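Local coordinates for protein 4-hydroxy-tetrahydrodipicolinate synthase (Aquifex aeolicus, PDB 2EHH) that probably catalyses the condensation of pyruvate with aspartate semialdehyde to 4-hydroxy-tetrahydrodipicolinate, through a Schiff base, on the way to lysine, at residues 106-119 and 138-150. Sequence-based numbering, arbitrary orientation.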
loop_
_atom_site.group_PDB
_atom_site.type_symbol
_atom_site.label_atom_id
_atom_site.label_comp_id
_atom_site.label_asym_id
_atom_site.label_seq_id
_atom_site.Cartn_x
_atom_site.Cartn_y
_atom_site.Cartn_z
ATOM N N TYR A 106 5.858 -10.851 12.357
ATOM C CA TYR A 106 4.813 -11.857 12.199
ATOM C C TYR A 106 3.610 -11.881 13.147
ATOM O O TYR A 106 2.472 -11.972 12.671
ATOM C CB TYR A 106 5.461 -13.243 12.178
ATOM C CG TYR A 106 4.504 -14.372 11.871
ATOM C CD1 TYR A 106 4.056 -14.601 10.571
ATOM C CD2 TYR A 106 4.059 -15.220 12.878
ATOM C CE1 TYR A 106 3.189 -15.653 10.279
ATOM C CE2 TYR A 106 3.190 -16.279 12.599
ATOM C CZ TYR A 106 2.764 -16.489 11.296
ATOM O OH TYR A 106 1.935 -17.550 11.012
ATOM N N ASN A 107 3.824 -11.833 14.464
ATOM C CA ASN A 107 2.671 -11.868 15.367
ATOM C C ASN A 107 1.985 -10.520 15.604
ATOM O O ASN A 107 0.979 -10.442 16.305
ATOM C CB ASN A 107 3.003 -12.560 16.705
ATOM C CG ASN A 107 4.235 -12.002 17.395
ATOM O OD1 ASN A 107 4.812 -10.998 16.981
ATOM N ND2 ASN A 107 4.641 -12.667 18.474
ATOM N N LYS A 108 2.535 -9.471 14.998
ATOM C CA LYS A 108 1.973 -8.116 15.061
ATOM C C LYS A 108 1.379 -7.660 16.394
ATOM O O LYS A 108 0.182 -7.387 16.499
ATOM C CB LYS A 108 0.912 -7.970 13.964
ATOM C CG LYS A 108 1.454 -8.223 12.561
ATOM C CD LYS A 108 0.380 -8.066 11.493
ATOM C CE LYS A 108 -0.299 -6.709 11.579
ATOM N NZ LYS A 108 -1.228 -6.488 10.435
ATOM N N PRO A 109 2.216 -7.550 17.430
ATOM C CA PRO A 109 1.663 -7.112 18.711
ATOM C C PRO A 109 1.112 -5.692 18.643
ATOM O O PRO A 109 1.428 -4.929 17.723
ATOM C CB PRO A 109 2.850 -7.234 19.666
ATOM C CG PRO A 109 4.034 -7.047 18.779
ATOM C CD PRO A 109 3.665 -7.802 17.529
ATOM N N THR A 110 0.271 -5.357 19.611
ATOM C CA THR A 110 -0.304 -4.022 19.701
ATOM C C THR A 110 0.828 -3.117 20.183
ATOM O O THR A 110 1.907 -3.606 20.548
ATOM C CB THR A 110 -1.434 -3.974 20.738
ATOM O OG1 THR A 110 -0.898 -4.279 22.030
ATOM C CG2 THR A 110 -2.519 -4.988 20.400
ATOM N N GLN A 111 0.600 -1.809 20.186
ATOM C CA GLN A 111 1.631 -0.886 20.649
ATOM C C GLN A 111 1.943 -1.150 22.119
ATOM O O GLN A 111 3.088 -1.005 22.556
ATOM C CB GLN A 111 1.184 0.569 20.454
ATOM C CG GLN A 111 1.113 1.001 18.993
ATOM C CD GLN A 111 2.437 0.829 18.260
ATOM O OE1 GLN A 111 3.494 1.255 18.742
ATOM N NE2 GLN A 111 2.385 0.215 17.080
ATOM N N ARG A 112 0.928 -1.539 22.887
ATOM C CA ARG A 112 1.138 -1.842 24.298
ATOM C C ARG A 112 2.065 -3.055 24.363
ATOM O O ARG A 112 2.980 -3.115 25.191
ATOM C CB ARG A 112 -0.200 -2.141 24.987
ATOM C CG ARG A 112 -0.112 -2.529 26.463
ATOM C CD ARG A 112 0.845 -1.635 27.251
ATOM N NE ARG A 112 0.502 -1.588 28.671
ATOM C CZ ARG A 112 1.386 -1.601 29.664
ATOM N NH1 ARG A 112 2.681 -1.669 29.406
ATOM N NH2 ARG A 112 0.973 -1.538 30.923
ATOM N N GLY A 113 1.826 -4.008 23.465
ATOM C CA GLY A 113 2.646 -5.200 23.406
ATOM C C GLY A 113 4.080 -4.855 23.055
ATOM O O GLY A 113 5.011 -5.424 23.619
ATOM N N LEU A 114 4.268 -3.925 22.123
ATOM C CA LEU A 114 5.613 -3.523 21.730
ATOM C C LEU A 114 6.300 -2.826 22.899
ATOM O O LEU A 114 7.496 -3.005 23.126
ATOM C CB LEU A 114 5.559 -2.585 20.519
ATOM C CG LEU A 114 5.078 -3.225 19.210
ATOM C CD1 LEU A 114 5.085 -2.201 18.086
ATOM C CD2 LEU A 114 6.001 -4.402 18.865
ATOM N N TYR A 115 5.537 -2.024 23.636
ATOM C CA TYR A 115 6.076 -1.317 24.798
ATOM C C TYR A 115 6.554 -2.326 25.841
ATOM O O TYR A 115 7.701 -2.277 26.293
ATOM C CB TYR A 115 4.998 -0.418 25.414
ATOM C CG TYR A 115 5.357 0.132 26.778
ATOM C CD1 TYR A 115 6.346 1.106 26.928
ATOM C CD2 TYR A 115 4.709 -0.328 27.922
ATOM C CE1 TYR A 115 6.676 1.610 28.190
ATOM C CE2 TYR A 115 5.029 0.168 29.186
ATOM C CZ TYR A 115 6.010 1.136 29.314
ATOM O OH TYR A 115 6.307 1.638 30.562
ATOM N N GLU A 116 5.679 -3.250 26.218
ATOM C CA GLU A 116 6.052 -4.246 27.222
ATOM C C GLU A 116 7.211 -5.130 26.773
ATOM O O GLU A 116 8.023 -5.557 27.593
ATOM C CB GLU A 116 4.837 -5.098 27.603
ATOM C CG GLU A 116 3.744 -4.284 28.274
ATOM C CD GLU A 116 2.667 -5.135 28.911
ATOM O OE1 GLU A 116 1.611 -4.573 29.275
ATOM O OE2 GLU A 116 2.876 -6.360 29.056
ATOM N N HIS A 117 7.302 -5.388 25.472
ATOM C CA HIS A 117 8.384 -6.207 24.930
ATOM C C HIS A 117 9.739 -5.548 25.195
ATOM O O HIS A 117 10.607 -6.111 25.868
ATOM C CB HIS A 117 8.192 -6.390 23.419
ATOM C CG HIS A 117 9.291 -7.155 22.748
ATOM N ND1 HIS A 117 9.442 -8.521 22.880
ATOM C CD2 HIS A 117 10.281 -6.749 21.918
ATOM C CE1 HIS A 117 10.473 -8.920 22.156
ATOM N NE2 HIS A 117 11.001 -7.862 21.563
ATOM N N PHE A 118 9.909 -4.346 24.664
ATOM C CA PHE A 118 11.157 -3.617 24.819
ATOM C C PHE A 118 11.433 -3.221 26.261
ATOM O O PHE A 118 12.583 -3.229 26.700
ATOM C CB PHE A 118 11.153 -2.386 23.914
ATOM C CG PHE A 118 11.338 -2.714 22.457
ATOM C CD1 PHE A 118 12.602 -3.009 21.953
ATOM C CD2 PHE A 118 10.246 -2.766 21.598
ATOM C CE1 PHE A 118 12.779 -3.357 20.610
ATOM C CE2 PHE A 118 10.409 -3.112 20.253
ATOM C CZ PHE A 118 11.679 -3.408 19.760
ATOM N N LYS A 119 10.381 -2.882 26.995
ATOM C CA LYS A 119 10.534 -2.495 28.392
ATOM C C LYS A 119 11.065 -3.692 29.182
ATOM O O LYS A 119 12.018 -3.571 29.953
ATOM C CB LYS A 119 9.188 -2.050 28.963
ATOM C CG LYS A 119 9.259 -1.445 30.356
ATOM C CD LYS A 119 7.860 -1.194 30.904
ATOM C CE LYS A 119 7.882 -0.279 32.122
ATOM N NZ LYS A 119 8.718 -0.816 33.230
ATOM N N THR A 138 8.882 -6.930 9.195
ATOM C CA THR A 138 8.146 -7.312 10.400
ATOM C C THR A 138 6.635 -7.262 10.236
ATOM O O THR A 138 5.896 -7.912 10.982
ATOM C CB THR A 138 8.511 -6.402 11.584
ATOM O OG1 THR A 138 8.058 -5.073 11.309
ATOM C CG2 THR A 138 10.026 -6.383 11.807
ATOM N N CYS A 139 6.190 -6.470 9.270
ATOM C CA CYS A 139 4.779 -6.298 8.984
ATOM C C CYS A 139 4.010 -5.580 10.108
ATOM O O CYS A 139 2.804 -5.763 10.286
ATOM C CB CYS A 139 4.172 -7.660 8.609
ATOM S SG CYS A 139 3.922 -7.792 6.803
ATOM N N VAL A 140 4.735 -4.745 10.851
ATOM C CA VAL A 140 4.178 -3.927 11.932
ATOM C C VAL A 140 5.189 -2.810 12.191
ATOM O O VAL A 140 6.360 -2.946 11.851
ATOM C CB VAL A 140 3.974 -4.730 13.247
ATOM C CG1 VAL A 140 5.308 -4.942 13.957
ATOM C CG2 VAL A 140 2.996 -3.991 14.155
ATOM N N GLU A 141 4.745 -1.704 12.774
ATOM C CA GLU A 141 5.663 -0.602 13.057
ATOM C C GLU A 141 5.481 -0.060 14.466
ATOM O O GLU A 141 4.358 0.092 14.948
ATOM C CB GLU A 141 5.478 0.532 12.043
ATOM C CG GLU A 141 6.257 1.809 12.374
ATOM C CD GLU A 141 6.391 2.743 11.183
ATOM O OE1 GLU A 141 7.499 2.830 10.606
ATOM O OE2 GLU A 141 5.383 3.382 10.814
ATOM N N ILE A 142 6.598 0.212 15.132
ATOM C CA ILE A 142 6.546 0.761 16.475
ATOM C C ILE A 142 6.339 2.268 16.297
ATOM O O ILE A 142 7.128 2.939 15.628
ATOM C CB ILE A 142 7.851 0.455 17.241
ATOM C CG1 ILE A 142 7.726 0.925 18.694
ATOM C CG2 ILE A 142 9.039 1.085 16.533
ATOM C CD1 ILE A 142 8.843 0.401 19.605
ATOM N N SER A 143 5.260 2.789 16.868
ATOM C CA SER A 143 4.944 4.211 16.732
ATOM C C SER A 143 5.944 5.092 17.465
ATOM O O SER A 143 6.640 4.641 18.376
ATOM C CB SER A 143 3.550 4.504 17.280
ATOM O OG SER A 143 3.573 4.504 18.696
ATOM N N VAL A 144 6.011 6.355 17.071
ATOM C CA VAL A 144 6.925 7.274 17.729
ATOM C C VAL A 144 6.447 7.471 19.172
ATOM O O VAL A 144 7.258 7.637 20.086
ATOM C CB VAL A 144 6.993 8.621 16.975
ATOM C CG1 VAL A 144 7.948 9.575 17.687
ATOM C CG2 VAL A 144 7.478 8.374 15.539
ATOM N N ASP A 145 5.132 7.440 19.377
ATOM C CA ASP A 145 4.581 7.572 20.727
ATOM C C ASP A 145 5.183 6.479 21.610
ATOM O O ASP A 145 5.646 6.744 22.714
ATOM C CB ASP A 145 3.054 7.403 20.725
ATOM C CG ASP A 145 2.313 8.670 20.326
ATOM O OD1 ASP A 145 2.951 9.734 20.213
ATOM O OD2 ASP A 145 1.078 8.599 20.140
ATOM N N THR A 146 5.173 5.246 21.113
ATOM C CA THR A 146 5.708 4.117 21.866
ATOM C C THR A 146 7.210 4.281 22.091
ATOM O O THR A 146 7.701 4.057 23.196
ATOM C CB THR A 146 5.433 2.783 21.139
ATOM O OG1 THR A 146 4.021 2.596 21.020
ATOM C CG2 THR A 146 6.028 1.605 21.913
ATOM N N MET A 147 7.934 4.680 21.048
ATOM C CA MET A 147 9.373 4.883 21.162
ATOM C C MET A 147 9.663 5.951 22.209
ATOM O O MET A 147 10.582 5.815 23.012
ATOM C CB MET A 147 9.965 5.320 19.822
ATOM C CG MET A 147 9.898 4.257 18.735
ATOM S SD MET A 147 10.487 4.864 17.146
ATOM C CE MET A 147 12.238 4.968 17.458
ATOM N N PHE A 148 8.874 7.018 22.187
ATOM C CA PHE A 148 9.037 8.113 23.134
ATOM C C PHE A 148 8.871 7.613 24.569
ATOM O O PHE A 148 9.683 7.916 25.450
ATOM C CB PHE A 148 7.998 9.194 22.847
ATOM C CG PHE A 148 8.024 10.333 23.820
ATOM C CD1 PHE A 148 9.062 11.257 23.802
ATOM C CD2 PHE A 148 7.009 10.477 24.760
ATOM C CE1 PHE A 148 9.088 12.317 24.709
ATOM C CE2 PHE A 148 7.024 11.529 25.671
ATOM C CZ PHE A 148 8.067 12.451 25.645
ATOM N N LYS A 149 7.808 6.851 24.795
ATOM C CA LYS A 149 7.517 6.299 26.109
ATOM C C LYS A 149 8.650 5.378 26.552
ATOM O O LYS A 149 9.054 5.389 27.715
ATOM C CB LYS A 149 6.195 5.527 26.064
ATOM C CG LYS A 149 5.713 4.991 27.409
ATOM C CD LYS A 149 4.381 4.264 27.251
ATOM C CE LYS A 149 3.918 3.625 28.554
ATOM N NZ LYS A 149 3.564 4.621 29.599
ATOM N N LEU A 150 9.168 4.589 25.617
ATOM C CA LEU A 150 10.256 3.660 25.915
ATOM C C LEU A 150 11.574 4.345 26.251
ATOM O O LEU A 150 12.235 3.992 27.232
ATOM C CB LEU A 150 10.472 2.716 24.736
ATOM C CG LEU A 150 9.503 1.538 24.640
ATOM C CD1 LEU A 150 9.644 0.844 23.286
ATOM C CD2 LEU A 150 9.804 0.564 25.782
HETATM O O HOH W 1 4.710 -8.228 13.684
#
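Tyr106 and Thr138 join the two segments where they run side by side, Tyr106 N giving a hydrogen bond to Thr138 O, and from there the loops lead into helices 111-119 and 144-150, whose axes come within 9.8 Å, their N-to-C directions 29° apart, as neighbouring outer helices of a TIM barrel. The amide of Gln111 carries the polar part. A bend about the CB-CG bond (chi2 -57°) turns this amide toward 141-143, with both its ends engaged. Thr146 OG1 donates to Gln111 OE1 at 2.7 Å, in the carbonyl plane on a lone pair, whereas Ser143 N reaches the same oxygen at 3.0 Å from above that plane, with a nearly straight N-H. On the other side of the amide, Gln111 NE2 donates to Glu141 O at 2.9 Å, close to the amide's own plane. A leucine here would probably leave Ser143 N and Glu141 O without these partners and let the Thr146 hydroxyl turn. Ser143 N-caps its helix, its OG accepting from Thr146 N, so Gln111 OE1 bonds to the two residues that the capping bond joins. Further along, Lys149 lies across the Tyr115 ring: its CE sits over one face, 3.5 Å from the ring centroid, and NZ makes an off-centre cation-pi contact. Leu150 sets its two methyls against helix 111-119, CD2 3.7 Å from Tyr115 CD1 and CD1 3.6 Å from Phe118 CB, while Ile142 CD1 meets Phe118 CE2 at 3.9 Å. Near the first pair, Cys139 forms a disulfide with Cys139 of the second subunit, and the ring of Tyr106, a predicted proton-relay residue, meets that of Tyr105 of that subunit. With two donors on OE1 and Glu141 O on NE2, the Gln111 amide is probably fixed in rotation.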